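Lmo0135 protein (Listeria monocytogenes EGD-e, PDB 5ISU) probably serves as the extracellular substrate-binding component of an ABC transporter, in a family generally assigned to peptide uptake. Local coordinates at residues Ile103-Thr106 and Lys107-Ser110; His157-Glu160 and Gly161-Asn164; Ala220-Ala223 and Leu224-Gly227. All coordinates share one frame; numbering follows the deposited sequence.

How the contacts relate
Contacts 1, 2 and 3 follow one another along the chain, each at or just beyond the C-terminal end of a helix: 93-104, 156-159 and 217-225. Contacts 1 and 2 are neighbours, their centres 12 Å apart on the same side of the chain's centre, and they touch through a salt bridge, Lys107 NZ to Glu163 OE1 at 3.0 Å. The loops that follow two separate helices are thus tied together. Contact 3 stands alone, its centre about 42 Å from contact 1 and 41 Å from contact 2. All three fall within the family 5 solute-binding range of one periplasmic-binding-protein-like chain; contacts 1 and 2 form one cluster and contact 3 lies far from it.

Contact 1: Ile103-Thr106 and Lys107-Ser110; sequences ILDT and KQNS
Where helix 93-104 ends, the chain leaves helical geometry at Asp105 and at once winds into a short 3-10 turn, across which Asp105 meets Lys107 and Gln108. Two successive i to i+3 hydrogen bonds define the turn. Gln108 N donates to Asp105 O at 3.1 Å with an N-H...O angle of 156°, and Asn109 N donates to Thr106 O, also at 3.1 Å.

The side chains of Asp105 and Lys107 run side by side and point the same way. Lys107 takes the tight first torsion that sets CG between its backbone N and carbonyl carbon (chi1 65°), and this brings the methylene against the Asp105 carboxylate, CG lying 3.4 Å from OD1 and 3.5 Å from OD2. The ammonium goes elsewhere: Lys107 NZ is 5.7 Å from Asp105 OD2 and forms its salt bridge with Glu163. Gln108 likewise spends its amide outside the turn, OE1 accepting from Ile165 N, while its CB lies close to Asp105 O. Farther round, Ile103 CG2 touches Ser110 OG at 3.8 Å, an apolar branch against a hydroxyl that is itself hydrogen-bonded to Asn34 O.

Within the turn, then, the backbone supplies the directional bonds and the side chains add van der Waals contacts between aliphatic carbons and oxygen atoms. The carboxylate of Asp105 may still feel the positive charge of Lys107 at long range, but the paired charge of that lysine lies on the loop 161-164, which couples this helix end to its neighbour.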
ATOM      1  N   ILE A 103      -9.004   8.701  17.287  1.00 52.11           N
ATOM      2  CA  ILE A 103      -8.155   9.119  16.145  1.00 52.02           C
ATOM      3  C   ILE A 103      -8.176  10.647  16.010  1.00 54.80           C
ATOM      4  O   ILE A 103      -7.151  11.274  15.687  1.00 54.36           O
ATOM      5  CB  ILE A 103      -8.617   8.479  14.813  1.00 50.79           C
ATOM      6  CG1 ILE A 103      -8.337   6.973  14.817  1.00 50.39           C
ATOM      7  CG2 ILE A 103      -7.887   9.098  13.621  1.00 51.37           C
ATOM      8  CD1 ILE A 103      -8.861   6.243  13.595  1.00 47.84           C
ATOM      9  N   LEU A 104      -9.352  11.238  16.224  1.00 55.49           N
ATOM     10  CA  LEU A 104      -9.495  12.694  16.147  1.00 59.25           C
ATOM     11  C   LEU A 104      -8.720  13.412  17.242  1.00 62.81           C
ATOM     12  O   LEU A 104      -8.267  14.534  17.052  1.00 66.93           O
ATOM     13  CB  LEU A 104     -10.976  13.105  16.222  1.00 59.87           C
ATOM     14  CG  LEU A 104     -11.837  12.871  14.975  1.00 59.03           C
ATOM     15  CD1 LEU A 104     -13.296  13.179  15.276  1.00 58.86           C
ATOM     16  CD2 LEU A 104     -11.337  13.715  13.803  1.00 60.43           C
ATOM     17  N   ASP A 105      -8.589  12.757  18.387  1.00 65.72           N
ATOM     18  CA  ASP A 105      -7.910  13.319  19.544  1.00 66.57           C
ATOM     19  C   ASP A 105      -6.429  13.531  19.198  1.00 65.27           C
ATOM     20  O   ASP A 105      -5.662  12.572  19.080  1.00 60.22           O
ATOM     21  CB  ASP A 105      -8.088  12.366  20.730  1.00 71.04           C
ATOM     22  CG  ASP A 105      -7.714  12.979  22.050  1.00 77.09           C
ATOM     23  OD1 ASP A 105      -7.419  14.188  22.092  1.00 85.39           O
ATOM     24  OD2 ASP A 105      -7.743  12.240  23.057  1.00 80.60           O
ATOM     25  N   THR A 106      -6.052  14.802  19.023  1.00 64.93           N
ATOM     26  CA  THR A 106      -4.692  15.190  18.635  1.00 64.70           C
ATOM     27  C   THR A 106      -3.589  14.668  19.557  1.00 65.69           C
ATOM     28  O   THR A 106      -2.501  14.341  19.071  1.00 66.13           O
ATOM     29  CB  THR A 106      -4.553  16.731  18.492  1.00 67.09           C
ATOM     30  OG1 THR A 106      -5.147  17.366  19.623  1.00 67.85           O
ATOM     31  CG2 THR A 106      -5.247  17.238  17.224  1.00 65.57           C
ATOM     32  N   LYS A 107      -3.856  14.572  20.865  1.00 66.73           N
ATOM     33  CA  LYS A 107      -2.835  14.069  21.802  1.00 68.28           C
ATOM     34  C   LYS A 107      -2.414  12.600  21.529  1.00 66.03           C
ATOM     35  O   LYS A 107      -1.330  12.184  21.950  1.00 64.29           O
ATOM     36  CB  LYS A 107      -3.281  14.217  23.269  1.00 73.53           C
ATOM     37  CG  LYS A 107      -4.490  13.381  23.684  1.00 73.84           C
ATOM     38  CD  LYS A 107      -4.874  13.564  25.158  1.00 78.23           C
ATOM     39  CE  LYS A 107      -3.852  12.946  26.110  1.00 81.43           C
ATOM     40  NZ  LYS A 107      -4.264  12.976  27.550  1.00 84.79           N
ATOM     41  N   GLN A 108      -3.248  11.830  20.821  1.00 62.54           N
ATOM     42  CA  GLN A 108      -2.924  10.424  20.528  1.00 61.29           C
ATOM     43  C   GLN A 108      -1.953  10.256  19.337  1.00 63.03           C
ATOM     44  O   GLN A 108      -1.433   9.147  19.124  1.00 61.13           O
ATOM     45  CB  GLN A 108      -4.209   9.600  20.290  1.00 57.60           C
ATOM     46  CG  GLN A 108      -5.188   9.545  21.468  1.00 57.87           C
ATOM     47  CD  GLN A 108      -4.638   8.853  22.720  1.00 59.18           C
ATOM     48  OE1 GLN A 108      -3.598   8.180  22.686  1.00 57.93           O
ATOM     49  NE2 GLN A 108      -5.348   9.017  23.838  1.00 60.19           N
ATOM     50  N   ASN A 109      -1.716  11.338  18.573  1.00 64.12           N
ATOM     51  CA  ASN A 109      -0.817  11.308  17.403  1.00 64.40           C
ATOM     52  C   ASN A 109      -1.125  10.168  16.429  1.00 60.33           C
ATOM     53  O   ASN A 109      -0.211   9.422  16.046  1.00 61.86           O
ATOM     54  CB  ASN A 109       0.656  11.179  17.830  1.00 67.69           C
ATOM     55  CG  ASN A 109       1.186  12.405  18.545  1.00 73.88           C
ATOM     56  OD1 ASN A 109       0.849  13.554  18.212  1.00 74.34           O
ATOM     57  ND2 ASN A 109       2.081  12.167  19.507  1.00 76.92           N
ATOM     58  N   SER A 110      -2.391  10.005  16.053  1.00 56.66           N
ATOM     59  CA  SER A 110      -2.751   8.948  15.091  1.00 54.17           C
ATOM     60  C   SER A 110      -2.393   9.392  13.680  1.00 52.98           C
ATOM     61  O   SER A 110      -2.824  10.453  13.264  1.00 49.59           O
ATOM     62  CB  SER A 110      -4.244   8.580  15.131  1.00 53.53           C
ATOM     63  OG  SER A 110      -4.510   7.473  14.236  1.00 52.39           O
TER

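Contact 2: His157-Glu160 and Gly161-Asn164; sequences HIFE and GVEN
Phe159 O receives two hydrogen bonds, one from Val162 N and one from a water, at the type II beta turn that runs from Phe159 to Val162 and carries the chain out of helix 156-159. Val162 N donates to Phe159 O at 3.1 Å with an N-H...O angle of 157°. The water donates to Phe159 O at 3.0 Å and also to Val162 O at 3.1 Å, so a solvent molecule bridges the two end residues of the turn. Val162 O takes in addition a weak hydrogen bond from Gln108 NE2.

The backbone angles fit the turn type. Glu160 departs from helical values and Gly161 follows with positive phi (83°), a conformation that by itself favours glycine.

Val162 folds back over the turn. Its CB sits 3.4 Å from Phe159 O, and with CG1 anti to the backbone N (chi1 172°) the other branch, CG2, is left beside that N and reaches back to the helix end. Val162 CG2 passes 3.9 Å from Phe159 CA and meets the phenyl ring obliquely, a loose apolar contact. Ile158 CG2 packs over one face of the same ring, offset toward its rim.

On the outer side, Glu160 extends away from the turn and its OE2 forms a salt bridge with Lys156, one helical turn earlier. Nearer the backbone, Glu160 CG lies 3.6 Å from Gly161 N.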
ATOM      1  N   HIS A 157     -13.996  -0.634  25.862  1.00 53.67           N
ATOM      2  CA  HIS A 157     -13.788  -1.155  27.216  1.00 55.35           C
ATOM      3  C   HIS A 157     -12.297  -1.363  27.587  1.00 55.90           C
ATOM      4  O   HIS A 157     -11.947  -1.408  28.761  1.00 56.11           O
ATOM      5  CB  HIS A 157     -14.596  -2.443  27.449  1.00 56.76           C
ATOM      6  CG  HIS A 157     -14.034  -3.652  26.768  1.00 54.33           C
ATOM      7  ND1 HIS A 157     -14.273  -3.942  25.443  1.00 49.51           N
ATOM      8  CD2 HIS A 157     -13.259  -4.656  27.243  1.00 52.55           C
ATOM      9  CE1 HIS A 157     -13.644  -5.059  25.123  1.00 49.30           C
ATOM     10  NE2 HIS A 157     -13.035  -5.521  26.199  1.00 50.15           N
ATOM     11  N   ILE A 158     -11.439  -1.467  26.577  1.00 56.81           N
ATOM     12  CA  ILE A 158      -9.997  -1.646  26.779  1.00 56.33           C
ATOM     13  C   ILE A 158      -9.241  -0.308  26.803  1.00 54.35           C
ATOM     14  O   ILE A 158      -8.413  -0.084  27.677  1.00 57.04           O
ATOM     15  CB  ILE A 158      -9.374  -2.510  25.645  1.00 56.15           C
ATOM     16  CG1 ILE A 158     -10.002  -3.917  25.589  1.00 58.26           C
ATOM     17  CG2 ILE A 158      -7.860  -2.632  25.793  1.00 56.30           C
ATOM     18  CD1 ILE A 158      -9.847  -4.750  26.841  1.00 59.67           C
ATOM     19  N   PHE A 159      -9.503   0.563  25.837  1.00 52.54           N
ATOM     20  CA  PHE A 159      -8.748   1.839  25.724  1.00 54.70           C
ATOM     21  C   PHE A 159      -9.385   3.127  26.276  1.00 58.60           C
ATOM     22  O   PHE A 159      -8.737   4.164  26.290  1.00 61.49           O
ATOM     23  CB  PHE A 159      -8.302   2.048  24.286  1.00 50.69           C
ATOM     24  CG  PHE A 159      -7.359   0.995  23.803  1.00 49.05           C
ATOM     25  CD1 PHE A 159      -6.019   1.053  24.137  1.00 49.88           C
ATOM     26  CD2 PHE A 159      -7.809  -0.048  23.004  1.00 47.33           C
ATOM     27  CE1 PHE A 159      -5.131   0.086  23.686  1.00 51.11           C
ATOM     28  CE2 PHE A 159      -6.938  -1.014  22.550  1.00 46.65           C
ATOM     29  CZ  PHE A 159      -5.593  -0.953  22.889  1.00 47.71           C
ATOM     30  N   GLU A 160     -10.629   3.066  26.734  1.00 62.21           N
ATOM     31  CA  GLU A 160     -11.281   4.224  27.333  1.00 68.00           C
ATOM     32  C   GLU A 160     -10.477   4.689  28.568  1.00 69.95           C
ATOM     33  O   GLU A 160     -10.175   3.886  29.452  1.00 69.21           O
ATOM     34  CB  GLU A 160     -12.700   3.837  27.740  1.00 73.88           C
ATOM     35  CG  GLU A 160     -13.560   4.951  28.313  1.00 82.12           C
ATOM     36  CD  GLU A 160     -14.943   4.450  28.695  1.00 86.12           C
ATOM     37  OE1 GLU A 160     -15.031   3.358  29.304  1.00 85.07           O
ATOM     38  OE2 GLU A 160     -15.937   5.155  28.397  1.00 91.28           O
ATOM     39  N   GLY A 161     -10.107   5.970  28.601  1.00 71.20           N
ATOM     40  CA  GLY A 161      -9.331   6.531  29.713  1.00 72.93           C
ATOM     41  C   GLY A 161      -7.821   6.306  29.640  1.00 73.80           C
ATOM     42  O   GLY A 161      -7.101   6.607  30.598  1.00 76.07           O
ATOM     43  N   VAL A 162      -7.335   5.737  28.538  1.00 72.24           N
ATOM     44  CA  VAL A 162      -5.893   5.550  28.354  1.00 71.81           C
ATOM     45  C   VAL A 162      -5.367   6.829  27.710  1.00 71.43           C
ATOM     46  O   VAL A 162      -5.841   7.224  26.640  1.00 70.14           O
ATOM     47  CB  VAL A 162      -5.569   4.334  27.471  1.00 70.16           C
ATOM     48  CG1 VAL A 162      -4.081   4.296  27.134  1.00 71.26           C
ATOM     49  CG2 VAL A 162      -6.003   3.041  28.160  1.00 70.19           C
ATOM     50  N   GLU A 163      -4.389   7.466  28.352  1.00 73.68           N
ATOM     51  CA  GLU A 163      -3.847   8.729  27.851  1.00 75.92           C
ATOM     52  C   GLU A 163      -2.980   8.603  26.611  1.00 73.48           C
ATOM     53  O   GLU A 163      -3.045   9.464  25.738  1.00 75.52           O
ATOM     54  CB  GLU A 163      -3.054   9.464  28.925  1.00 82.22           C
ATOM     55  CG  GLU A 163      -3.854   9.853  30.155  1.00 86.34           C
ATOM     56  CD  GLU A 163      -3.267  11.074  30.840  1.00 93.63           C
ATOM     57  OE1 GLU A 163      -2.989  12.048  30.106  1.00 98.51           O
ATOM     58  OE2 GLU A 163      -3.114  11.090  32.091  1.00 95.48           O
ATOM     59  N   ASN A 164      -2.133   7.573  26.557  1.00 72.20           N
ATOM     60  CA  ASN A 164      -1.279   7.333  25.384  1.00 69.37           C
ATOM     61  C   ASN A 164      -1.521   5.909  24.880  1.00 64.62           C
ATOM     62  O   ASN A 164      -0.949   4.937  25.385  1.00 63.55           O
ATOM     63  CB  ASN A 164       0.203   7.583  25.692  1.00 71.35           C
ATOM     64  CG  ASN A 164       1.081   7.520  24.442  1.00 70.15           C
ATOM     65  OD1 ASN A 164       0.781   6.795  23.485  1.00 65.27           O
ATOM     66  ND2 ASN A 164       2.173   8.278  24.449  1.00 71.58           N
TER
HETATM   67  O   HOH W   1      -8.649   6.993  25.312  1.00 54.61           O

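Contact 3: Ala220-Ala223 and Leu224-Gly227; sequences ANLA and LQNG
Leu222 meets Gln225 and Asn226 on an outward-facing side of helix 217-225, and three kinds of interaction hold this last turn together: main-chain bonds, the helix cap, and side-chain packing.

The main-chain bonds come first. Leu224 N donates to Ala220 O and Gln225 N to Asn221 O, each at 3.0 Å, and Asn226 N closes the series on Leu222 O at 2.9 Å with an N-H...O angle of 157°. These are the i to i+4 bonds of an alpha-helix.

The cap is a Schellman motif. Asn226 is the first residue outside helical phi/psi and Gly227, with positive phi (73°), is the C-prime residue. Gly227 N turns back to Leu224 O at 3.2 Å, and the wider bond of the motif runs from Glu228 N to Ala223 O.

Packing makes up the third group. Leu222 CG is anti to the backbone N (chi1 -177°), which swings the isobutyl group toward the C-terminal end of the helix. Its CD1 then lies 3.7 Å from Gln225 OE1, while CG is 3.8 Å from Asn226 ND2; both amides cross the leucine at a slant. Asn226 also brings its CG to 3.4 Å from Leu222 O, beside the bond its own N makes there. On other sides of the helix, Leu224 and Ala220 lean on Lys232 of strand 231-233, and Asn221 OD1 is hydrogen-bonded to Lys232 NZ.

The chemistry is therefore divided by direction: the carbonyls of Ala220 to Leu224 are taken up by amides of the turn and its cap, the outer side carries leucine against amide groups, and the inner side joins the helix to the strand that follows.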
ATOM      1  N   ALA A 220      15.051 -18.930   5.005  1.00 46.16           N
ATOM      2  CA  ALA A 220      13.591 -18.971   5.091  1.00 46.55           C
ATOM      3  C   ALA A 220      13.005 -19.948   4.075  1.00 45.57           C
ATOM      4  O   ALA A 220      12.081 -20.685   4.393  1.00 46.18           O
ATOM      5  CB  ALA A 220      13.001 -17.578   4.897  1.00 46.44           C
ATOM      6  N   ASN A 221      13.545 -19.935   2.858  1.00 46.61           N
ATOM      7  CA  ASN A 221      13.076 -20.820   1.783  1.00 47.23           C
ATOM      8  C   ASN A 221      13.400 -22.276   2.092  1.00 46.51           C
ATOM      9  O   ASN A 221      12.618 -23.174   1.753  1.00 45.76           O
ATOM     10  CB  ASN A 221      13.626 -20.382   0.420  1.00 48.63           C
ATOM     11  CG  ASN A 221      12.995 -19.073  -0.075  1.00 50.21           C
ATOM     12  OD1 ASN A 221      11.915 -18.673   0.378  1.00 50.40           O
ATOM     13  ND2 ASN A 221      13.651 -18.422  -1.033  1.00 51.05           N
ATOM     14  N   LEU A 222      14.532 -22.503   2.747  1.00 46.10           N
ATOM     15  CA  LEU A 222      14.878 -23.848   3.179  1.00 49.03           C
ATOM     16  C   LEU A 222      13.875 -24.316   4.276  1.00 49.40           C
ATOM     17  O   LEU A 222      13.419 -25.476   4.272  1.00 47.48           O
ATOM     18  CB  LEU A 222      16.302 -23.906   3.702  1.00 50.17           C
ATOM     19  CG  LEU A 222      16.737 -25.305   4.089  1.00 53.28           C
ATOM     20  CD1 LEU A 222      16.613 -26.242   2.891  1.00 54.83           C
ATOM     21  CD2 LEU A 222      18.151 -25.278   4.646  1.00 55.45           C
ATOM     22  N   ALA A 223      13.526 -23.406   5.194  1.00 48.13           N
ATOM     23  CA  ALA A 223      12.562 -23.732   6.256  1.00 47.32           C
ATOM     24  C   ALA A 223      11.216 -24.132   5.627  1.00 45.87           C
ATOM     25  O   ALA A 223      10.544 -25.056   6.095  1.00 47.39           O
ATOM     26  CB  ALA A 223      12.389 -22.560   7.220  1.00 46.52           C
ATOM     27  N   LEU A 224      10.863 -23.445   4.550  1.00 42.53           N
ATOM     28  CA  LEU A 224       9.648 -23.721   3.816  1.00 44.96           C
ATOM     29  C   LEU A 224       9.698 -25.113   3.184  1.00 45.90           C
ATOM     30  O   LEU A 224       8.735 -25.862   3.241  1.00 45.54           O
ATOM     31  CB  LEU A 224       9.432 -22.648   2.728  1.00 44.89           C
ATOM     32  CG  LEU A 224       8.309 -22.922   1.729  1.00 45.13           C
ATOM     33  CD1 LEU A 224       6.963 -22.904   2.444  1.00 45.12           C
ATOM     34  CD2 LEU A 224       8.366 -21.909   0.597  1.00 45.65           C
ATOM     35  N   GLN A 225      10.823 -25.426   2.561  1.00 49.12           N
ATOM     36  CA  GLN A 225      11.039 -26.728   1.942  1.00 52.42           C
ATOM     37  C   GLN A 225      10.925 -27.866   2.959  1.00 55.66           C
ATOM     38  O   GLN A 225      10.313 -28.905   2.661  1.00 56.83           O
ATOM     39  CB  GLN A 225      12.418 -26.762   1.281  1.00 53.37           C
ATOM     40  CG  GLN A 225      12.846 -28.123   0.757  1.00 56.66           C
ATOM     41  CD  GLN A 225      14.261 -28.109   0.194  1.00 58.92           C
ATOM     42  OE1 GLN A 225      14.780 -27.065  -0.220  1.00 58.25           O
ATOM     43  NE2 GLN A 225      14.884 -29.271   0.163  1.00 61.87           N
ATOM     44  N   ASN A 226      11.500 -27.670   4.149  1.00 55.03           N
ATOM     45  CA  ASN A 226      11.466 -28.697   5.212  1.00 56.80           C
ATOM     46  C   ASN A 226      10.184 -28.698   6.075  1.00 54.57           C
ATOM     47  O   ASN A 226      10.149 -29.351   7.105  1.00 55.75           O
ATOM     48  CB  ASN A 226      12.694 -28.545   6.122  1.00 58.94           C
ATOM     49  CG  ASN A 226      14.008 -28.640   5.360  1.00 60.71           C
ATOM     50  OD1 ASN A 226      14.049 -29.082   4.211  1.00 60.86           O
ATOM     51  ND2 ASN A 226      15.088 -28.197   5.993  1.00 62.28           N
ATOM     52  N   GLY A 227       9.157 -27.943   5.683  1.00 54.11           N
ATOM     53  CA  GLY A 227       7.900 -27.899   6.440  1.00 54.09           C
ATOM     54  C   GLY A 227       7.914 -27.152   7.772  1.00 54.13           C
ATOM     55  O   GLY A 227       6.978 -27.294   8.562  1.00 53.31           O
TER